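Local coordinates for Non-structural maintenance of chromosomes element 1 homolog (Xenopus laevis, PDB 7DG2), which probably acts, through its atypical zinc-binding RING, as an E3 ubiquitin ligase together with a MAGE protein inside the SMC5-SMC6 complex, at residues A[78-83]-A[166-171]; A[148-153]-A[160-165]; A[20-25]-A[74-79]. All blocks are in the same frame, centred on the assembly; numbering follows the deposited sequence.

Contact 1: A[78-83]-A[166-171]; sequences ALVNRV and IMELEH
Glu168 and Arg82 reach across from opposite sides to tie helix 163-176 to the end of strand 75-81 and the residue after it; this is the middle strand of the antiparallel sheet 20-22, 75-81, 62-68. The arrangement is a helix laid over a sheet, the two short axes 8.0 Å apart at their closest and inclined by 33°.

The polar bonds all use backbone on one side. Asn81 N donates to Glu168 OE2 at 2.9 Å, the N-H nearly straight on the oxygen but coming from above the carboxylate plane. A water between Leu79 O and the same OE2 adds a bridge two residues earlier on the strand. CG of Glu168 stands anti to the backbone N (chi1 -172°), 3.8 Å from Val80 CB, and the chain runs on extended to bring OE2 to the strand; OE1 accepts from the amides of Met71 and Leu72 of the Nse4 chain, so this buried carboxylate joins two subunits.

Apolar contacts fill the space beside it. Val80, short and branched, slides past the aliphatic part of Glu168 in the opposite direction, CG1 lying 3.7 Å from Glu168 CB. Met167, flexible enough to fold at chi3 (68°), brings CE to within 3.7 Å of Ala78 CB, where a small side chain leaves room for it.

Arg82 supplies the last group of bonds. Val80 CG2 sits over the centre of one guanidinium face. Two NH2 groups along one edge let arginine serve two successive helix carbonyls at once: NH1 donates to Glu168 O in the carbonyl plane, on a lone pair, and NH2 reaches Met167 O at 2.9 Å.

Contact 2: A[148-153]-A[160-165]; sequences QEKWLI and TLHTRC. With ACT (acetate ion), chain D.
Arg164 extends from helix 163-176 past the backbone of Lys150 and ends over the indole of Trp151. Its CB lies 3.5 Å from Lys150 O. CG stands anti to the backbone N (chi1 -177°), and the chain stays extended to NE. CD passes over the face of the six-membered ring of Trp151, a CH-pi contact with 3.9 Å from CD to the ring centroid. NE comes down at Trp151 CH2, and CZ lies over the rim atoms CZ2 and CH2. The guanidinium is therefore stacked on the indole, planes 21° apart, in an off-centre cation-pi contact. At the tip, Arg164 NH1 lies 2.7 Å from Glu149 O. Arg164 NH1 also donates an almost straight bond, 2.9 Å long, to O of an acetate, probably from the crystallisation liquor. Arginine suits this path because CD and the flat cationic end can both lie on one large aromatic ring, while CB and CG pass the backbone.

Glu149 and Lys150 follow helix 136-148, which ends in a Schellman motif with Lys150 at positive phi; the chain then enters the beta hairpin 152-155 and 158-161. Ile153 and Thr160 form its antiparallel hydrogen-bonded pair: Ile153 N donates to Thr160 O at 2.8 Å, and Thr160 N returns a bond to Ile153 O. Their beta-branched side chains lie side by side on the same face. In the neighbouring non-hydrogen-bonded pair the side chains diverge, yet Leu152 CD2 and Leu161 CD2 meet 4.0 Å apart.

His162 leaves the hairpin and is the N-cap of helix 163-176. Its backbone N donates to Trp151 O from above the carbonyl plane. Lys150 CB sits over the centre of the imidazole face, 3.8 Å from the ring centroid, while ND1 accepts from Arg164 N in the ring plane at 2.9 Å.

Contact 3: A[20-25]-A[74-79]; sequences IMEGSA and LTYYAL
Met21 and Tyr77 form the antiparallel hydrogen-bonded pair that joins edge strand 20-22 to strand 75-81, the middle strand of a three-stranded sheet. Met21 N donates to Tyr77 O and Tyr77 N to Met21 O, each at 2.8 Å and nearly along the C=O axis. Non-hydrogen-bonded pairs follow on both sides, Ile20 with Ala78 and Glu22 with Tyr76.

These four residues share one face of the sheet. Ile20 has CG1 anti to the backbone N (chi1 179°), and its CD1 comes within 3.8 Å of Tyr76 CB; its CB meets the Ala78 methyl. Isoleucine thus combines the branched shape suited to a strand with a longer branch that reaches diagonally across to Tyr76. The ring of Tyr76 passes beside Glu22, CE2 lying 3.8 Å from Glu22 CB, while its hydroxyl is held by Asp72. The opposite face carries Met21 and Tyr77, whose ring edge comes up to Gly23 CA; Val26 of helix 23-36 packs on both side chains.

At Gly23 strand gives way to helix. Gly23 N, the first amide of the helix, still donates to Thr75 O, at 2.7 Å but with a bent N-H angle of 133°.

Glu22, the N-cap, holds the start of the helix from outside. Its chain bends at chi2 (-89°), and the carboxylate folds back over the helix start: OE1 accepts from Ser24 N, approached from above the carboxylate plane, and OE2 receives the Ser24 hydroxyl on its syn lone pair, with Ala25 N adding a weak bond. A water donates to Glu22 OE1 at 2.7 Å and accepts from Thr75 N at 3.0 Å.

The centres of the three contacts lie 12 to 14 Å apart within one Nse1 subunit. Along the chain contact 3 closes on strand 75-81, where contact 1 begins, and contact 2 is nested within the loop that contact 1 closes. Contacts 1 and 3 share this strand, with Ala78 and Leu79 in both; contacts 1 and 2 share helix 163-176. Ile20 of contact 3 touches Lys150, His162, Thr163 and Arg164 of contact 2 and Met167 of contact 1, so the sheet packs against the residues on either side of the hairpin and the first turns of helix 163-176. Nse4 residues reach all three contacts, placing this junction at the subunit interface.

Contact 1: A[78-83]-A[166-171]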
loop_
_atom_site.group_PDB
_atom_site.type_symbol
_atom_site.label_atom_id
_atom_site.label_comp_id
_atom_site.label_asym_id
_atom_site.label_seq_id
_atom_site.Cartn_x
_atom_site.Cartn_y
_atom_site.Cartn_z
ATOM N N ALA A 78 12.507 -5.997 2.971
ATOM C CA ALA A 78 11.165 -6.048 2.401
ATOM C C ALA A 78 10.223 -6.821 3.312
ATOM O O ALA A 78 10.602 -7.848 3.883
ATOM C CB ALA A 78 11.162 -6.696 1.011
ATOM N N LEU A 79 8.987 -6.331 3.424
ATOM C CA LEU A 79 7.921 -7.041 4.121
ATOM C C LEU A 79 7.269 -7.980 3.111
ATOM O O LEU A 79 6.661 -7.519 2.138
ATOM C CB LEU A 79 6.898 -6.058 4.692
ATOM C CG LEU A 79 5.725 -6.725 5.422
ATOM C CD1 LEU A 79 6.221 -7.493 6.668
ATOM C CD2 LEU A 79 4.694 -5.666 5.824
ATOM N N VAL A 80 7.415 -9.285 3.321
ATOM C CA VAL A 80 6.976 -10.260 2.329
ATOM C C VAL A 80 5.958 -11.214 2.943
ATOM O O VAL A 80 5.974 -11.511 4.142
ATOM C CB VAL A 80 8.170 -11.038 1.718
ATOM C CG1 VAL A 80 9.095 -10.074 0.997
ATOM C CG2 VAL A 80 8.940 -11.812 2.774
ATOM N N ASN A 81 5.049 -11.677 2.095
ATOM C CA ASN A 81 4.123 -12.727 2.457
ATOM C C ASN A 81 4.794 -14.086 2.289
ATOM O O ASN A 81 5.654 -14.272 1.426
ATOM C CB ASN A 81 2.880 -12.635 1.581
ATOM C CG ASN A 81 1.888 -13.709 1.894
ATOM O OD1 ASN A 81 1.615 -13.979 3.060
ATOM N ND2 ASN A 81 1.358 -14.354 0.859
ATOM N N ARG A 82 4.400 -15.043 3.124
ATOM C CA ARG A 82 5.097 -16.322 3.145
ATOM C C ARG A 82 4.155 -17.518 3.046
ATOM O O ARG A 82 4.580 -18.647 3.313
ATOM C CB ARG A 82 5.980 -16.417 4.396
ATOM C CG ARG A 82 7.345 -15.709 4.214
ATOM C CD ARG A 82 8.167 -16.503 3.197
ATOM N NE ARG A 82 9.343 -15.840 2.617
ATOM C CZ ARG A 82 9.350 -15.205 1.441
ATOM N NH1 ARG A 82 8.229 -15.094 0.722
ATOM N NH2 ARG A 82 10.485 -14.679 0.976
ATOM N N VAL A 83 2.897 -17.322 2.644
ATOM C CA VAL A 83 1.963 -18.442 2.547
ATOM C C VAL A 83 1.053 -18.275 1.338
ATOM O O VAL A 83 0.731 -17.161 0.912
ATOM C CB VAL A 83 1.130 -18.605 3.845
ATOM C CG1 VAL A 83 0.102 -17.492 3.965
ATOM C CG2 VAL A 83 0.467 -19.975 3.895
ATOM N N ILE A 166 11.812 -10.543 -6.357
ATOM C CA ILE A 166 12.715 -11.675 -6.165
ATOM C C ILE A 166 12.742 -12.105 -4.700
ATOM O O ILE A 166 12.729 -13.305 -4.386
ATOM C CB ILE A 166 14.121 -11.316 -6.680
ATOM C CG1 ILE A 166 14.039 -10.886 -8.141
ATOM C CG2 ILE A 166 15.074 -12.486 -6.465
ATOM C CD1 ILE A 166 15.330 -10.204 -8.664
ATOM N N MET A 167 12.763 -11.138 -3.780
ATOM C CA MET A 167 12.801 -11.473 -2.359
ATOM C C MET A 167 11.562 -12.251 -1.946
ATOM O O MET A 167 11.658 -13.278 -1.260
ATOM C CB MET A 167 12.954 -10.202 -1.527
ATOM C CG MET A 167 14.361 -9.580 -1.622
ATOM S SD MET A 167 14.554 -7.992 -0.804
ATOM C CE MET A 167 14.379 -8.464 0.925
ATOM N N GLU A 168 10.382 -11.806 -2.387
ATOM C CA GLU A 168 9.170 -12.508 -1.970
ATOM C C GLU A 168 8.991 -13.837 -2.701
ATOM O O GLU A 168 8.527 -14.820 -2.107
ATOM C CB GLU A 168 7.946 -11.629 -2.191
ATOM C CG GLU A 168 6.689 -12.256 -1.596
ATOM C CD GLU A 168 5.524 -11.302 -1.616
ATOM O OE1 GLU A 168 4.844 -11.217 -2.664
ATOM O OE2 GLU A 168 5.316 -10.616 -0.593
ATOM N N LEU A 169 9.337 -13.888 -3.987
ATOM C CA LEU A 169 9.054 -15.048 -4.827
ATOM C C LEU A 169 10.248 -15.979 -5.001
ATOM O O LEU A 169 10.174 -16.897 -5.822
ATOM C CB LEU A 169 8.557 -14.602 -6.208
ATOM C CG LEU A 169 7.209 -13.872 -6.228
ATOM C CD1 LEU A 169 6.732 -13.680 -7.668
ATOM C CD2 LEU A 169 6.189 -14.644 -5.469
ATOM N N GLU A 170 11.328 -15.772 -4.239
ATOM C CA GLU A 170 12.551 -16.569 -4.379
ATOM C C GLU A 170 12.260 -18.064 -4.415
ATOM O O GLU A 170 12.688 -18.774 -5.332
ATOM C CB GLU A 170 13.506 -16.228 -3.224
ATOM C CG GLU A 170 14.721 -17.145 -3.063
ATOM C CD GLU A 170 15.864 -16.782 -3.997
ATOM O OE1 GLU A 170 16.615 -17.696 -4.410
ATOM O OE2 GLU A 170 16.022 -15.580 -4.311
ATOM N N HIS A 171 11.529 -18.567 -3.424
ATOM C CA HIS A 171 11.310 -20.003 -3.352
ATOM C C HIS A 171 10.201 -20.450 -4.282
ATOM O O HIS A 171 10.263 -21.558 -4.827
ATOM C CB HIS A 171 11.036 -20.393 -1.903
ATOM C CG HIS A 171 12.133 -19.967 -0.984
ATOM N ND1 HIS A 171 12.156 -18.729 -0.378
ATOM C CD2 HIS A 171 13.290 -20.580 -0.634
ATOM C CE1 HIS A 171 13.261 -18.613 0.337
ATOM N NE2 HIS A 171 13.966 -19.722 0.198
HETATM O O HOH W 1 6.103 -7.907 -0.575
#

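Contact 2: A[148-153]-A[160-165]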
loop_
_atom_site.group_PDB
_atom_site.type_symbol
_atom_site.label_atom_id
_atom_site.label_comp_id
_atom_site.label_asym_id
_atom_site.label_seq_id
_atom_site.Cartn_x
_atom_site.Cartn_y
_atom_site.Cartn_z
ATOM N N GLN A 148 5.089 0.998 -10.399
ATOM C CA GLN A 148 4.770 1.832 -9.243
ATOM C C GLN A 148 4.735 1.013 -7.958
ATOM O O GLN A 148 5.203 1.474 -6.908
ATOM C CB GLN A 148 3.436 2.538 -9.476
ATOM C CG GLN A 148 2.813 3.148 -8.227
ATOM C CD GLN A 148 3.544 4.387 -7.761
ATOM O OE1 GLN A 148 4.275 5.016 -8.531
ATOM N NE2 GLN A 148 3.361 4.742 -6.485
ATOM N N GLU A 149 4.186 -0.205 -8.015
ATOM C CA GLU A 149 4.099 -1.054 -6.829
ATOM C C GLU A 149 5.372 -1.853 -6.556
ATOM O O GLU A 149 5.381 -2.678 -5.636
ATOM C CB GLU A 149 2.913 -2.016 -6.955
ATOM C CG GLU A 149 1.592 -1.316 -7.183
ATOM C CD GLU A 149 1.200 -0.415 -6.029
ATOM O OE1 GLU A 149 1.175 -0.909 -4.881
ATOM O OE2 GLU A 149 0.922 0.780 -6.280
ATOM N N LYS A 150 6.426 -1.646 -7.342
ATOM C CA LYS A 150 7.720 -2.303 -7.146
ATOM C C LYS A 150 7.625 -3.822 -7.286
ATOM O O LYS A 150 8.270 -4.573 -6.555
ATOM C CB LYS A 150 8.335 -1.903 -5.798
ATOM C CG LYS A 150 8.700 -0.438 -5.763
ATOM C CD LYS A 150 9.133 -0.028 -4.368
ATOM C CE LYS A 150 9.989 1.225 -4.407
ATOM N NZ LYS A 150 9.586 2.148 -5.495
ATOM N N TRP A 151 6.835 -4.293 -8.257
ATOM C CA TRP A 151 6.929 -5.685 -8.688
ATOM C C TRP A 151 7.838 -5.826 -9.896
ATOM O O TRP A 151 8.567 -6.813 -10.008
ATOM C CB TRP A 151 5.544 -6.269 -9.025
ATOM C CG TRP A 151 4.655 -6.248 -7.822
ATOM C CD1 TRP A 151 3.480 -5.552 -7.673
ATOM C CD2 TRP A 151 4.906 -6.900 -6.574
ATOM N NE1 TRP A 151 2.979 -5.750 -6.399
ATOM C CE2 TRP A 151 3.836 -6.570 -5.707
ATOM C CE3 TRP A 151 5.928 -7.729 -6.099
ATOM C CZ2 TRP A 151 3.760 -7.049 -4.389
ATOM C CZ3 TRP A 151 5.856 -8.201 -4.780
ATOM C CH2 TRP A 151 4.772 -7.864 -3.947
ATOM N N LEU A 152 7.844 -4.830 -10.762
ATOM C CA LEU A 152 8.755 -4.787 -11.896
ATOM C C LEU A 152 9.616 -3.539 -11.792
ATOM O O LEU A 152 9.254 -2.556 -11.141
ATOM C CB LEU A 152 7.990 -4.778 -13.230
ATOM C CG LEU A 152 7.130 -5.993 -13.573
ATOM C CD1 LEU A 152 6.448 -5.799 -14.920
ATOM C CD2 LEU A 152 7.963 -7.265 -13.553
ATOM N N ILE A 153 10.776 -3.600 -12.437
ATOM C CA ILE A 153 11.655 -2.459 -12.653
ATOM C C ILE A 153 11.646 -2.205 -14.147
ATOM O O ILE A 153 11.808 -3.152 -14.923
ATOM C CB ILE A 153 13.092 -2.756 -12.194
ATOM C CG1 ILE A 153 13.246 -2.585 -10.696
ATOM C CG2 ILE A 153 14.094 -1.882 -12.947
ATOM C CD1 ILE A 153 14.640 -2.901 -10.274
ATOM N N THR A 160 12.403 -5.883 -15.791
ATOM C CA THR A 160 12.876 -7.037 -15.046
ATOM C C THR A 160 12.118 -7.088 -13.719
ATOM O O THR A 160 11.332 -6.192 -13.394
ATOM C CB THR A 160 14.406 -6.984 -14.836
ATOM O OG1 THR A 160 14.872 -8.243 -14.319
ATOM C CG2 THR A 160 14.772 -5.862 -13.873
ATOM N N LEU A 161 12.325 -8.162 -12.971
ATOM C CA LEU A 161 11.703 -8.277 -11.658
ATOM C C LEU A 161 12.357 -7.301 -10.692
ATOM O O LEU A 161 13.581 -7.155 -10.676
ATOM C CB LEU A 161 11.847 -9.698 -11.113
ATOM C CG LEU A 161 11.233 -10.835 -11.910
ATOM C CD1 LEU A 161 11.375 -12.119 -11.119
ATOM C CD2 LEU A 161 9.775 -10.543 -12.215
ATOM N N HIS A 162 11.539 -6.628 -9.882
ATOM C CA HIS A 162 12.082 -5.786 -8.821
ATOM C C HIS A 162 12.759 -6.652 -7.763
ATOM O O HIS A 162 12.412 -7.821 -7.577
ATOM C CB HIS A 162 10.951 -4.952 -8.183
ATOM C CG HIS A 162 11.433 -3.767 -7.395
ATOM N ND1 HIS A 162 11.968 -3.876 -6.126
ATOM C CD2 HIS A 162 11.455 -2.448 -7.699
ATOM C CE1 HIS A 162 12.307 -2.676 -5.689
ATOM N NE2 HIS A 162 12.015 -1.794 -6.629
ATOM N N THR A 163 13.733 -6.068 -7.054
ATOM C CA THR A 163 14.304 -6.760 -5.899
ATOM C C THR A 163 13.211 -7.260 -4.958
ATOM O O THR A 163 13.282 -8.381 -4.451
ATOM C CB THR A 163 15.263 -5.830 -5.160
ATOM O OG1 THR A 163 16.292 -5.411 -6.064
ATOM C CG2 THR A 163 15.893 -6.546 -3.971
ATOM N N ARG A 164 12.181 -6.443 -4.733
ATOM C CA ARG A 164 11.072 -6.862 -3.876
ATOM C C ARG A 164 10.439 -8.149 -4.376
ATOM O O ARG A 164 10.104 -9.043 -3.588
ATOM C CB ARG A 164 10.014 -5.765 -3.820
ATOM C CG ARG A 164 8.853 -6.133 -2.879
ATOM C CD ARG A 164 7.585 -5.408 -3.267
ATOM N NE ARG A 164 6.505 -5.580 -2.291
ATOM C CZ ARG A 164 5.431 -4.798 -2.263
ATOM N NH1 ARG A 164 5.313 -3.804 -3.130
ATOM N NH2 ARG A 164 4.482 -4.990 -1.361
ATOM N N CYS A 165 10.258 -8.258 -5.696
ATOM C CA CYS A 165 9.630 -9.440 -6.264
ATOM C C CYS A 165 10.509 -10.673 -6.086
ATOM O O CYS A 165 10.023 -11.742 -5.710
ATOM C CB CYS A 165 9.339 -9.186 -7.737
ATOM S SG CYS A 165 8.367 -10.505 -8.493
HETATM C C ACT D . 3.114 -1.545 -1.880
HETATM O O ACT D . 2.789 -2.316 -2.851
HETATM O OXT ACT D . 2.919 -1.711 -0.634
HETATM C CH3 ACT D . 3.872 -0.233 -2.297
#

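Contact 3: A[20-25]-A[74-79]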
loop_
_atom_site.group_PDB
_atom_site.type_symbol
_atom_site.label_atom_id
_atom_site.label_comp_id
_atom_site.label_asym_id
_atom_site.label_seq_id
_atom_site.Cartn_x
_atom_site.Cartn_y
_atom_site.Cartn_z
ATOM N N ILE A 20 9.298 -2.241 0.273
ATOM C CA ILE A 20 10.731 -2.506 0.282
ATOM C C ILE A 20 11.459 -1.188 0.514
ATOM O O ILE A 20 11.001 -0.128 0.075
ATOM C CB ILE A 20 11.166 -3.176 -1.041
ATOM C CG1 ILE A 20 12.676 -3.431 -1.045
ATOM C CG2 ILE A 20 10.763 -2.309 -2.218
ATOM C CD1 ILE A 20 13.119 -4.449 -2.132
ATOM N N MET A 21 12.576 -1.246 1.238
ATOM C CA MET A 21 13.373 -0.061 1.536
ATOM C C MET A 21 14.852 -0.421 1.506
ATOM O O MET A 21 15.234 -1.502 1.951
ATOM C CB MET A 21 13.015 0.532 2.913
ATOM C CG MET A 21 11.561 1.004 3.039
ATOM S SD MET A 21 11.262 1.797 4.637
ATOM C CE MET A 21 12.837 2.675 4.792
ATOM N N GLU A 22 15.680 0.504 1.013
ATOM C CA GLU A 22 17.124 0.295 0.990
ATOM C C GLU A 22 17.717 0.415 2.400
ATOM O O GLU A 22 17.175 1.101 3.272
ATOM C CB GLU A 22 17.768 1.301 0.033
ATOM C CG GLU A 22 19.254 1.121 -0.221
ATOM C CD GLU A 22 20.095 1.884 0.780
ATOM O OE1 GLU A 22 21.188 1.393 1.161
ATOM O OE2 GLU A 22 19.636 2.968 1.201
ATOM N N GLY A 23 18.863 -0.246 2.607
ATOM C CA GLY A 23 19.390 -0.423 3.955
ATOM C C GLY A 23 19.697 0.874 4.681
ATOM O O GLY A 23 19.394 1.012 5.869
ATOM N N SER A 24 20.309 1.843 3.990
ATOM C CA SER A 24 20.617 3.107 4.659
ATOM C C SER A 24 19.340 3.853 5.046
ATOM O O SER A 24 19.274 4.474 6.113
ATOM C CB SER A 24 21.529 3.976 3.788
ATOM O OG SER A 24 20.808 4.704 2.820
ATOM N N ALA A 25 18.297 3.768 4.218
ATOM C CA ALA A 25 17.018 4.356 4.615
ATOM C C ALA A 25 16.389 3.618 5.795
ATOM O O ALA A 25 15.706 4.241 6.624
ATOM C CB ALA A 25 16.048 4.375 3.433
ATOM N N LEU A 74 23.220 -3.089 -3.304
ATOM C CA LEU A 74 22.754 -2.532 -2.043
ATOM C C LEU A 74 21.900 -3.543 -1.279
ATOM O O LEU A 74 21.296 -4.449 -1.856
ATOM C CB LEU A 74 21.952 -1.258 -2.291
ATOM C CG LEU A 74 22.689 -0.137 -3.016
ATOM C CD1 LEU A 74 21.730 0.983 -3.373
ATOM C CD2 LEU A 74 23.842 0.371 -2.165
ATOM N N THR A 75 21.873 -3.385 0.043
ATOM C CA THR A 75 21.011 -4.200 0.894
ATOM C C THR A 75 19.608 -3.605 0.936
ATOM O O THR A 75 19.438 -2.386 1.017
ATOM C CB THR A 75 21.599 -4.299 2.306
ATOM O OG1 THR A 75 22.802 -5.084 2.269
ATOM C CG2 THR A 75 20.618 -4.949 3.281
ATOM N N TYR A 76 18.601 -4.473 0.837
ATOM C CA TYR A 76 17.196 -4.078 0.914
ATOM C C TYR A 76 16.491 -4.880 1.996
ATOM O O TYR A 76 16.814 -6.047 2.236
ATOM C CB TYR A 76 16.470 -4.303 -0.432
ATOM C CG TYR A 76 16.910 -3.328 -1.496
ATOM C CD1 TYR A 76 18.021 -3.592 -2.291
ATOM C CD2 TYR A 76 16.239 -2.130 -1.681
ATOM C CE1 TYR A 76 18.438 -2.690 -3.247
ATOM C CE2 TYR A 76 16.648 -1.221 -2.636
ATOM C CZ TYR A 76 17.750 -1.512 -3.423
ATOM O OH TYR A 76 18.169 -0.610 -4.379
ATOM N N TYR A 77 15.523 -4.236 2.656
ATOM C CA TYR A 77 14.591 -4.895 3.557
ATOM C C TYR A 77 13.211 -4.873 2.916
ATOM O O TYR A 77 12.798 -3.848 2.364
ATOM C CB TYR A 77 14.521 -4.195 4.916
ATOM C CG TYR A 77 15.769 -4.366 5.759
ATOM C CD1 TYR A 77 16.940 -3.686 5.445
ATOM C CD2 TYR A 77 15.766 -5.197 6.871
ATOM C CE1 TYR A 77 18.083 -3.840 6.222
ATOM C CE2 TYR A 77 16.906 -5.342 7.657
ATOM C CZ TYR A 77 18.056 -4.673 7.315
ATOM O OH TYR A 77 19.190 -4.828 8.100
ATOM N N ALA A 78 12.507 -5.997 2.971
ATOM C CA ALA A 78 11.165 -6.048 2.401
ATOM C C ALA A 78 10.223 -6.821 3.312
ATOM O O ALA A 78 10.602 -7.848 3.883
ATOM C CB ALA A 78 11.162 -6.696 1.011
ATOM N N LEU A 79 8.987 -6.331 3.424
ATOM C CA LEU A 79 7.921 -7.041 4.121
ATOM C C LEU A 79 7.269 -7.980 3.111
ATOM O O LEU A 79 6.661 -7.519 2.138
ATOM C CB LEU A 79 6.898 -6.058 4.692
ATOM C CG LEU A 79 5.725 -6.725 5.422
ATOM C CD1 LEU A 79 6.221 -7.493 6.668
ATOM C CD2 LEU A 79 4.694 -5.666 5.824
HETATM O O HOH W 2 22.719 -0.781 1.349
#